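5-carboxymethyl-2-hydroxymuconate semialdehyde dehydrogenase (Thermus thermophilus, PDB 2D4E) probably catalyses the NAD-dependent oxidation of 5-carboxymethyl-2-hydroxymuconate semialdehyde to the corresponding acid, as a member of the aldehyde dehydrogenase family. Local coordinates at residues 91-96 / 134-139; 179-184 / 469-474; 354-359 / 390-395. All coordinates share one frame; numbering follows the deposited sequence.

All three contacts are largely buried, but they differ in depth and chemistry. Interaction 2 is the most central, its centre about 10 Å from the centre of the chain, and the only one in which a charged group takes part: an arginine meets a tryptophan close to the bound NAD. The centres of interactions 1 and 3 lie about 20 and 21 Å from that point, on opposite sides of it, and both contacts are purely aliphatic. Interactions 1 and 2 touch: the ring of F134 packs against L471, and Y135 reaches A184, so helices 118-136 and 175-188 serve both. Interaction 3 stands apart, joining a helix to the loop before a strand of the mixed sheet.

Interaction 1 of 3, residues 91-96 / 134-139; sequences YLLRIA and FYAEYA
L92 and A136 bring helix 85-101 close to helix 118-136, their CA atoms 5.5 Å apart, a spacing made possible by the small alanine. The two side chains meet base to base, with L92 CB 3.7 Å from A136 CB. The L92 CG lies beside its own backbone N and anti to the carbonyl carbon (chi1 -64°), which carries CD1 past the methyl group onto the opposing main chain. There CD1 rests 3.5 Å from A136 CA and 3.8 Å from Y135 C, so this leucine touches side chain through CB and main chain through CD1. L93, one residue on, reaches A136 from another side: its CD2 ends 3.7 Å from A136 CB. The methyl of A136 is thus shared between two consecutive leucines, one buried and one at the exposed margin. Of the Y135 side chain, CB comes nearest, 4.3 Å from L92 CD1, because its ring leads off toward helix 175-188 and helix 488-495. Within 134-139 the aromatics lean on one another: F134 CD2 sits over the centre of the Y135 ring, 3.6 Å above its plane, and Y138 CE1 lies over the rim of one face of the F134 ring. The partly exposed E137 forms a salt bridge with K89 and comes near E137 of the second subunit. L92 also touches L187 and A188, so a third helix, 175-188, closes over this junction. An alanine on one helix that lets a second come close is a familiar feature of helix-helix packing; here it joins helices 85-101 and 118-136, with 175-188 over them, in what is probably the NAD-binding domain of an aldehyde dehydrogenase, the Y135 side chain about 12 Å from the bound NAD.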
# COMPACT_ATOMS: atom_id res chain seq x y z
N TYR C 91 -12.36 -11.30 21.59
CA TYR C 91 -12.23 -12.74 21.76
C TYR C 91 -10.78 -13.22 21.60
O TYR C 91 -10.29 -13.98 22.42
CB TYR C 91 -13.10 -13.48 20.76
CG TYR C 91 -14.55 -13.61 21.15
CD1 TYR C 91 -15.54 -13.03 20.37
CD2 TYR C 91 -14.93 -14.36 22.26
CE1 TYR C 91 -16.88 -13.19 20.68
CE2 TYR C 91 -16.27 -14.54 22.58
CZ TYR C 91 -17.24 -13.95 21.78
OH TYR C 91 -18.58 -14.12 22.07
N LEU C 92 -10.10 -12.78 20.54
CA LEU C 92 -8.71 -13.20 20.33
C LEU C 92 -7.84 -12.81 21.52
O LEU C 92 -7.01 -13.58 21.97
CB LEU C 92 -8.13 -12.58 19.05
CG LEU C 92 -8.74 -12.97 17.70
CD1 LEU C 92 -7.77 -12.59 16.59
CD2 LEU C 92 -9.01 -14.45 17.64
N LEU C 93 -8.05 -11.60 22.04
CA LEU C 93 -7.28 -11.13 23.19
C LEU C 93 -7.60 -11.97 24.44
O LEU C 93 -6.74 -12.18 25.29
CB LEU C 93 -7.58 -9.66 23.47
CG LEU C 93 -7.04 -8.69 22.41
CD1 LEU C 93 -7.42 -7.27 22.79
CD2 LEU C 93 -5.52 -8.85 22.31
N ARG C 94 -8.84 -12.45 24.53
CA ARG C 94 -9.25 -13.27 25.66
C ARG C 94 -8.58 -14.64 25.55
O ARG C 94 -8.13 -15.21 26.55
CB ARG C 94 -10.77 -13.43 25.66
CG ARG C 94 -11.32 -14.32 26.78
CD ARG C 94 -10.87 -13.83 28.15
NE ARG C 94 -11.52 -14.61 29.21
CZ ARG C 94 -11.05 -14.73 30.45
NH1 ARG C 94 -9.92 -14.12 30.80
NH2 ARG C 94 -11.71 -15.46 31.34
N ILE C 95 -8.53 -15.16 24.33
CA ILE C 95 -7.90 -16.44 24.06
C ILE C 95 -6.41 -16.35 24.40
O ILE C 95 -5.87 -17.25 25.04
CB ILE C 95 -8.08 -16.84 22.57
CG1 ILE C 95 -9.55 -17.19 22.31
CG2 ILE C 95 -7.19 -18.02 22.22
CD1 ILE C 95 -9.86 -17.46 20.85
N ALA C 96 -5.77 -15.26 23.99
CA ALA C 96 -4.35 -15.06 24.27
C ALA C 96 -4.14 -15.00 25.78
O ALA C 96 -3.17 -15.55 26.31
CB ALA C 96 -3.87 -13.77 23.63
N PHE C 134 -1.41 -10.89 18.22
CA PHE C 134 -0.97 -10.27 16.97
C PHE C 134 -2.13 -10.04 16.00
O PHE C 134 -2.41 -8.91 15.61
CB PHE C 134 0.09 -11.15 16.32
CG PHE C 134 0.59 -10.64 14.99
CD1 PHE C 134 1.33 -9.46 14.92
CD2 PHE C 134 0.33 -11.34 13.82
CE1 PHE C 134 1.81 -8.99 13.70
CE2 PHE C 134 0.80 -10.88 12.59
CZ PHE C 134 1.54 -9.70 12.53
N TYR C 135 -2.80 -11.12 15.60
CA TYR C 135 -3.90 -10.99 14.65
C TYR C 135 -5.12 -10.26 15.20
O TYR C 135 -5.97 -9.80 14.44
CB TYR C 135 -4.29 -12.36 14.11
CG TYR C 135 -3.31 -12.85 13.07
CD1 TYR C 135 -2.38 -13.85 13.37
CD2 TYR C 135 -3.28 -12.29 11.80
CE1 TYR C 135 -1.45 -14.28 12.42
CE2 TYR C 135 -2.36 -12.71 10.84
CZ TYR C 135 -1.45 -13.71 11.15
OH TYR C 135 -0.57 -14.14 10.20
N ALA C 136 -5.20 -10.15 16.52
CA ALA C 136 -6.32 -9.45 17.14
C ALA C 136 -6.34 -8.02 16.62
O ALA C 136 -7.40 -7.42 16.45
CB ALA C 136 -6.17 -9.45 18.67
N GLU C 137 -5.15 -7.48 16.35
CA GLU C 137 -5.01 -6.11 15.86
C GLU C 137 -5.27 -5.94 14.35
O GLU C 137 -5.32 -4.81 13.87
CB GLU C 137 -3.62 -5.57 16.19
CG GLU C 137 -3.27 -5.54 17.68
CD GLU C 137 -4.26 -4.74 18.52
OE1 GLU C 137 -4.63 -3.62 18.11
OE2 GLU C 137 -4.65 -5.22 19.62
N TYR C 138 -5.44 -7.04 13.62
CA TYR C 138 -5.71 -6.96 12.18
C TYR C 138 -7.20 -7.13 11.87
O TYR C 138 -7.66 -6.80 10.78
CB TYR C 138 -4.90 -8.01 11.41
CG TYR C 138 -3.42 -7.70 11.30
CD1 TYR C 138 -2.58 -7.86 12.40
CD2 TYR C 138 -2.88 -7.20 10.12
CE1 TYR C 138 -1.22 -7.53 12.32
CE2 TYR C 138 -1.53 -6.87 10.03
CZ TYR C 138 -0.71 -7.04 11.13
OH TYR C 138 0.63 -6.71 11.06
N ALA C 139 -7.95 -7.66 12.84
CA ALA C 139 -9.38 -7.89 12.66
C ALA C 139 -10.13 -6.65 12.17
O ALA C 139 -10.95 -6.73 11.25
CB ALA C 139 -9.99 -8.40 13.98

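Interaction 2 of 3, residues 179-184 / 469-474; sequences STWRIA and RHLPTP
W181 meets R469 through the far end of its six-membered ring, where CZ2 and CH2 each lie 3.3 Å from R469 NH2. This is a polar-aromatic approach without stacking: the indole and guanidinium planes stand 77° apart, the tryptophan carbons lie at the guanidinium's edge, and NH2 comes in obliquely to the ring. The two side chains advance from opposite directions, and the arginine chain is bent at chi2 and chi3 to bring its end there. The apolar part is looser: the L471 and W181 side chains pass in opposite directions, L471 CD2 4.0 Å from W181 CZ3. With CG anti to its backbone N (chi1 179°), the tryptophan extends out from its helix and bridges main chains whose CA atoms come no nearer than 10.2 Å. Its pyrrole N-H, NE1, donates to E271 OE2, which probably limits the ring's rotation. An alanine here is likely to open a gap beside L471, leaving E271 OE2 without the NE1 hydrogen bond and R469 NH2 without its aromatic partner. The W181 side chain is about 6 Å from the bound NAD. The loop carrying R469 and L471 makes a type I turn from H470 to T473, closed by T473 N to H470 O. Around the contact, helix 118-136 packs against L471 through R127 and F134, strand 267-271 supplies E271, and strand 154-162 of the third subunit brings Y156 to H470.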
# COMPACT_ATOMS: atom_id res chain seq x y z
N SER C 179 -0.82 -24.74 14.99
CA SER C 179 -2.26 -24.72 14.78
C SER C 179 -2.79 -23.31 15.02
O SER C 179 -3.61 -22.81 14.26
CB SER C 179 -2.98 -25.72 15.70
OG SER C 179 -2.87 -25.35 17.06
N THR C 180 -2.30 -22.65 16.08
CA THR C 180 -2.73 -21.29 16.38
C THR C 180 -2.26 -20.31 15.31
O THR C 180 -2.86 -19.25 15.13
CB THR C 180 -2.21 -20.81 17.76
OG1 THR C 180 -0.78 -20.83 17.78
CG2 THR C 180 -2.75 -21.71 18.87
N TRP C 181 -1.20 -20.69 14.60
CA TRP C 181 -0.66 -19.87 13.51
C TRP C 181 -1.73 -19.67 12.42
O TRP C 181 -1.75 -18.65 11.73
CB TRP C 181 0.57 -20.56 12.91
CG TRP C 181 1.23 -19.83 11.75
CD1 TRP C 181 1.51 -20.35 10.51
CD2 TRP C 181 1.72 -18.49 11.75
NE1 TRP C 181 2.14 -19.40 9.74
CE2 TRP C 181 2.28 -18.25 10.47
CE3 TRP C 181 1.73 -17.45 12.69
CZ2 TRP C 181 2.85 -17.03 10.12
CZ3 TRP C 181 2.31 -16.23 12.34
CH2 TRP C 181 2.86 -16.03 11.06
N ARG C 182 -2.62 -20.65 12.28
CA ARG C 182 -3.67 -20.59 11.27
C ARG C 182 -5.03 -20.22 11.85
O ARG C 182 -5.83 -19.50 11.23
CB ARG C 182 -3.80 -21.95 10.57
CG ARG C 182 -2.47 -22.53 10.10
CD ARG C 182 -1.87 -21.76 8.93
NE ARG C 182 -1.01 -22.65 8.15
CZ ARG C 182 -0.87 -22.58 6.83
NH1 ARG C 182 -1.51 -21.65 6.13
NH2 ARG C 182 -0.07 -23.44 6.21
N ILE C 183 -5.30 -20.71 13.06
CA ILE C 183 -6.55 -20.44 13.74
C ILE C 183 -6.74 -18.96 14.03
O ILE C 183 -7.82 -18.41 13.80
CB ILE C 183 -6.62 -21.21 15.08
CG1 ILE C 183 -6.56 -22.72 14.80
CG2 ILE C 183 -7.89 -20.83 15.83
CD1 ILE C 183 -6.32 -23.56 16.05
N ALA C 184 -5.70 -18.32 14.54
CA ALA C 184 -5.77 -16.90 14.88
C ALA C 184 -6.18 -16.03 13.69
O ALA C 184 -7.12 -15.25 13.78
CB ALA C 184 -4.42 -16.44 15.46
N ARG C 469 12.12 -14.60 13.47
CA ARG C 469 10.92 -14.11 12.81
C ARG C 469 10.31 -12.78 13.25
O ARG C 469 10.43 -12.36 14.40
CB ARG C 469 9.84 -15.19 12.88
CG ARG C 469 10.23 -16.49 12.20
CD ARG C 469 9.70 -16.57 10.77
NE ARG C 469 8.26 -16.82 10.74
CZ ARG C 469 7.34 -15.89 10.50
NH1 ARG C 469 7.70 -14.64 10.23
NH2 ARG C 469 6.06 -16.22 10.51
N HIS C 470 9.66 -12.12 12.29
CA HIS C 470 8.97 -10.86 12.49
C HIS C 470 7.61 -11.12 11.82
O HIS C 470 7.48 -11.15 10.59
CB HIS C 470 9.71 -9.71 11.80
CG HIS C 470 9.13 -8.36 12.09
ND1 HIS C 470 8.67 -8.00 13.33
CD2 HIS C 470 8.96 -7.28 11.29
CE1 HIS C 470 8.24 -6.75 13.29
NE2 HIS C 470 8.40 -6.29 12.07
N LEU C 471 6.60 -11.33 12.67
CA LEU C 471 5.26 -11.68 12.25
C LEU C 471 4.59 -10.96 11.08
O LEU C 471 3.84 -11.59 10.33
CB LEU C 471 4.33 -11.65 13.47
CG LEU C 471 4.78 -12.60 14.59
CD1 LEU C 471 3.67 -12.72 15.63
CD2 LEU C 471 5.11 -13.97 14.01
N PRO C 472 4.85 -9.66 10.90
CA PRO C 472 4.21 -8.96 9.77
C PRO C 472 4.73 -9.36 8.38
O PRO C 472 4.06 -9.11 7.38
CB PRO C 472 4.49 -7.49 10.08
CG PRO C 472 4.62 -7.47 11.58
CD PRO C 472 5.44 -8.69 11.84
N THR C 473 5.91 -9.95 8.32
CA THR C 473 6.48 -10.33 7.02
C THR C 473 5.80 -11.54 6.42
O THR C 473 5.20 -12.35 7.13
CB THR C 473 7.99 -10.63 7.13
OG1 THR C 473 8.20 -11.82 7.90
CG2 THR C 473 8.73 -9.48 7.78
N PRO C 474 5.85 -11.67 5.09
CA PRO C 474 5.22 -12.82 4.45
C PRO C 474 6.04 -14.08 4.66
O PRO C 474 7.24 -14.12 4.36
CB PRO C 474 5.13 -12.39 2.99
CG PRO C 474 6.34 -11.53 2.81
CD PRO C 474 6.37 -10.71 4.09

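Interaction 3 of 3, residues 354-359 / 390-395; sequences QRVLGY and NYLLPT
Flat groups stand aside where L392 meets V356 and L357, so nothing stacks across this contact. The nearby flat side chains are engaged elsewhere: the Y391 ring packs on P346 and L386, the Y359 hydroxyl is hydrogen-bonded to E408, and the N390 amide donates through ND2 to N52 and to the L347 carbonyl. The contact itself is made of methyl groups. L392 forks between two successive helix residues, its CD2 lying 3.6 Å from V356 CG1 and its CD1 3.6 Å from L357 CD2. With CG anti to the backbone N (chi1 -178°), the leucine extends from the loop toward the helix, where its side chain lies at a slant to that of V356 and passes that of L357 in the opposite direction. V356 presents CG1 because that methyl, too, is anti to its N. The main chains remain well apart, 8.4 Å between L357 CA and L392 CA, so side chains alone span the gap. Just beyond, T395 OG1 donates to L393 O at 2.8 Å, from 31° out of the carbonyl plane, and also pairs with G374 N, tying the loop to its start. V414 of strand 414-420 touches both V356 and L392 and continues this hydrophobic layer. A helix packed through aliphatic branches against the loop entering strand 395-398 and against strand 414-420 of the mixed sheet is characteristic of an alpha/beta domain, here probably the catalytic domain of the aldehyde dehydrogenase fold.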
# COMPACT_ATOMS: atom_id res chain seq x y z
N GLN C 354 12.78 -44.96 12.77
CA GLN C 354 13.16 -45.94 11.76
C GLN C 354 13.33 -45.24 10.41
O GLN C 354 14.22 -45.59 9.63
CB GLN C 354 12.10 -47.05 11.64
CG GLN C 354 12.50 -48.14 10.62
CD GLN C 354 11.46 -49.24 10.44
OE1 GLN C 354 10.94 -49.79 11.41
NE2 GLN C 354 11.17 -49.57 9.18
N ARG C 355 12.48 -44.25 10.13
CA ARG C 355 12.58 -43.54 8.86
C ARG C 355 13.86 -42.71 8.79
O ARG C 355 14.57 -42.73 7.78
CB ARG C 355 11.38 -42.61 8.62
CG ARG C 355 10.97 -42.57 7.15
CD ARG C 355 10.77 -41.18 6.55
NE ARG C 355 9.55 -40.54 7.01
CZ ARG C 355 8.84 -39.67 6.29
NH1 ARG C 355 9.21 -39.34 5.07
NH2 ARG C 355 7.75 -39.12 6.82
N VAL C 356 14.15 -41.98 9.86
CA VAL C 356 15.36 -41.16 9.91
C VAL C 356 16.59 -42.05 9.81
O VAL C 356 17.53 -41.75 9.07
CB VAL C 356 15.41 -40.32 11.21
CG1 VAL C 356 16.73 -39.57 11.30
CG2 VAL C 356 14.26 -39.33 11.24
N LEU C 357 16.60 -43.15 10.56
CA LEU C 357 17.74 -44.08 10.52
C LEU C 357 17.86 -44.68 9.13
O LEU C 357 18.95 -45.05 8.70
CB LEU C 357 17.56 -45.20 11.55
CG LEU C 357 17.98 -44.84 12.98
CD1 LEU C 357 17.64 -45.98 13.92
CD2 LEU C 357 19.48 -44.55 13.01
N GLY C 358 16.74 -44.78 8.43
CA GLY C 358 16.75 -45.32 7.09
C GLY C 358 17.54 -44.40 6.18
O GLY C 358 18.26 -44.86 5.28
N TYR C 359 17.40 -43.09 6.40
CA TYR C 359 18.13 -42.11 5.60
C TYR C 359 19.60 -42.13 5.99
O TYR C 359 20.48 -42.00 5.14
CB TYR C 359 17.54 -40.71 5.79
CG TYR C 359 16.33 -40.43 4.92
CD1 TYR C 359 15.07 -40.22 5.47
CD2 TYR C 359 16.46 -40.35 3.53
CE1 TYR C 359 13.97 -39.95 4.68
CE2 TYR C 359 15.36 -40.08 2.72
CZ TYR C 359 14.12 -39.87 3.30
OH TYR C 359 13.03 -39.59 2.50
N ASN C 390 12.88 -42.76 21.73
CA ASN C 390 13.30 -42.66 20.34
C ASN C 390 14.44 -41.65 20.17
O ASN C 390 14.34 -40.72 19.38
CB ASN C 390 12.11 -42.22 19.49
CG ASN C 390 10.87 -43.05 19.78
OD1 ASN C 390 10.90 -44.27 19.64
ND2 ASN C 390 9.79 -42.39 20.17
N TYR C 391 15.53 -41.87 20.90
CA TYR C 391 16.68 -40.97 20.85
C TYR C 391 17.69 -41.25 19.76
O TYR C 391 18.19 -42.37 19.61
CB TYR C 391 17.40 -40.96 22.20
CG TYR C 391 16.56 -40.47 23.37
CD1 TYR C 391 15.74 -41.35 24.09
CD2 TYR C 391 16.59 -39.13 23.76
CE1 TYR C 391 14.98 -40.90 25.17
CE2 TYR C 391 15.84 -38.68 24.83
CZ TYR C 391 15.03 -39.56 25.54
OH TYR C 391 14.28 -39.08 26.59
N LEU C 392 18.01 -40.21 18.99
CA LEU C 392 18.99 -40.32 17.92
C LEU C 392 20.12 -39.36 18.23
O LEU C 392 19.88 -38.23 18.66
CB LEU C 392 18.37 -39.96 16.57
CG LEU C 392 19.37 -40.10 15.40
CD1 LEU C 392 19.62 -41.59 15.13
CD2 LEU C 392 18.85 -39.41 14.16
N LEU C 393 21.35 -39.80 18.02
CA LEU C 393 22.50 -38.95 18.26
C LEU C 393 22.59 -37.89 17.17
O LEU C 393 22.31 -38.16 16.00
CB LEU C 393 23.78 -39.78 18.27
CG LEU C 393 24.04 -40.77 19.40
CD1 LEU C 393 25.23 -41.65 19.03
CD2 LEU C 393 24.30 -40.03 20.70
N PRO C 394 22.94 -36.65 17.54
CA PRO C 394 23.06 -35.62 16.51
C PRO C 394 24.04 -36.20 15.49
O PRO C 394 25.09 -36.72 15.85
CB PRO C 394 23.63 -34.44 17.30
CG PRO C 394 22.89 -34.57 18.61
CD PRO C 394 22.99 -36.05 18.90
N THR C 395 23.68 -36.11 14.21
CA THR C 395 24.47 -36.70 13.13
C THR C 395 24.98 -35.73 12.07
O THR C 395 24.26 -34.83 11.64
CB THR C 395 23.63 -37.80 12.44
OG1 THR C 395 23.19 -38.74 13.43
CG2 THR C 395 24.43 -38.54 11.37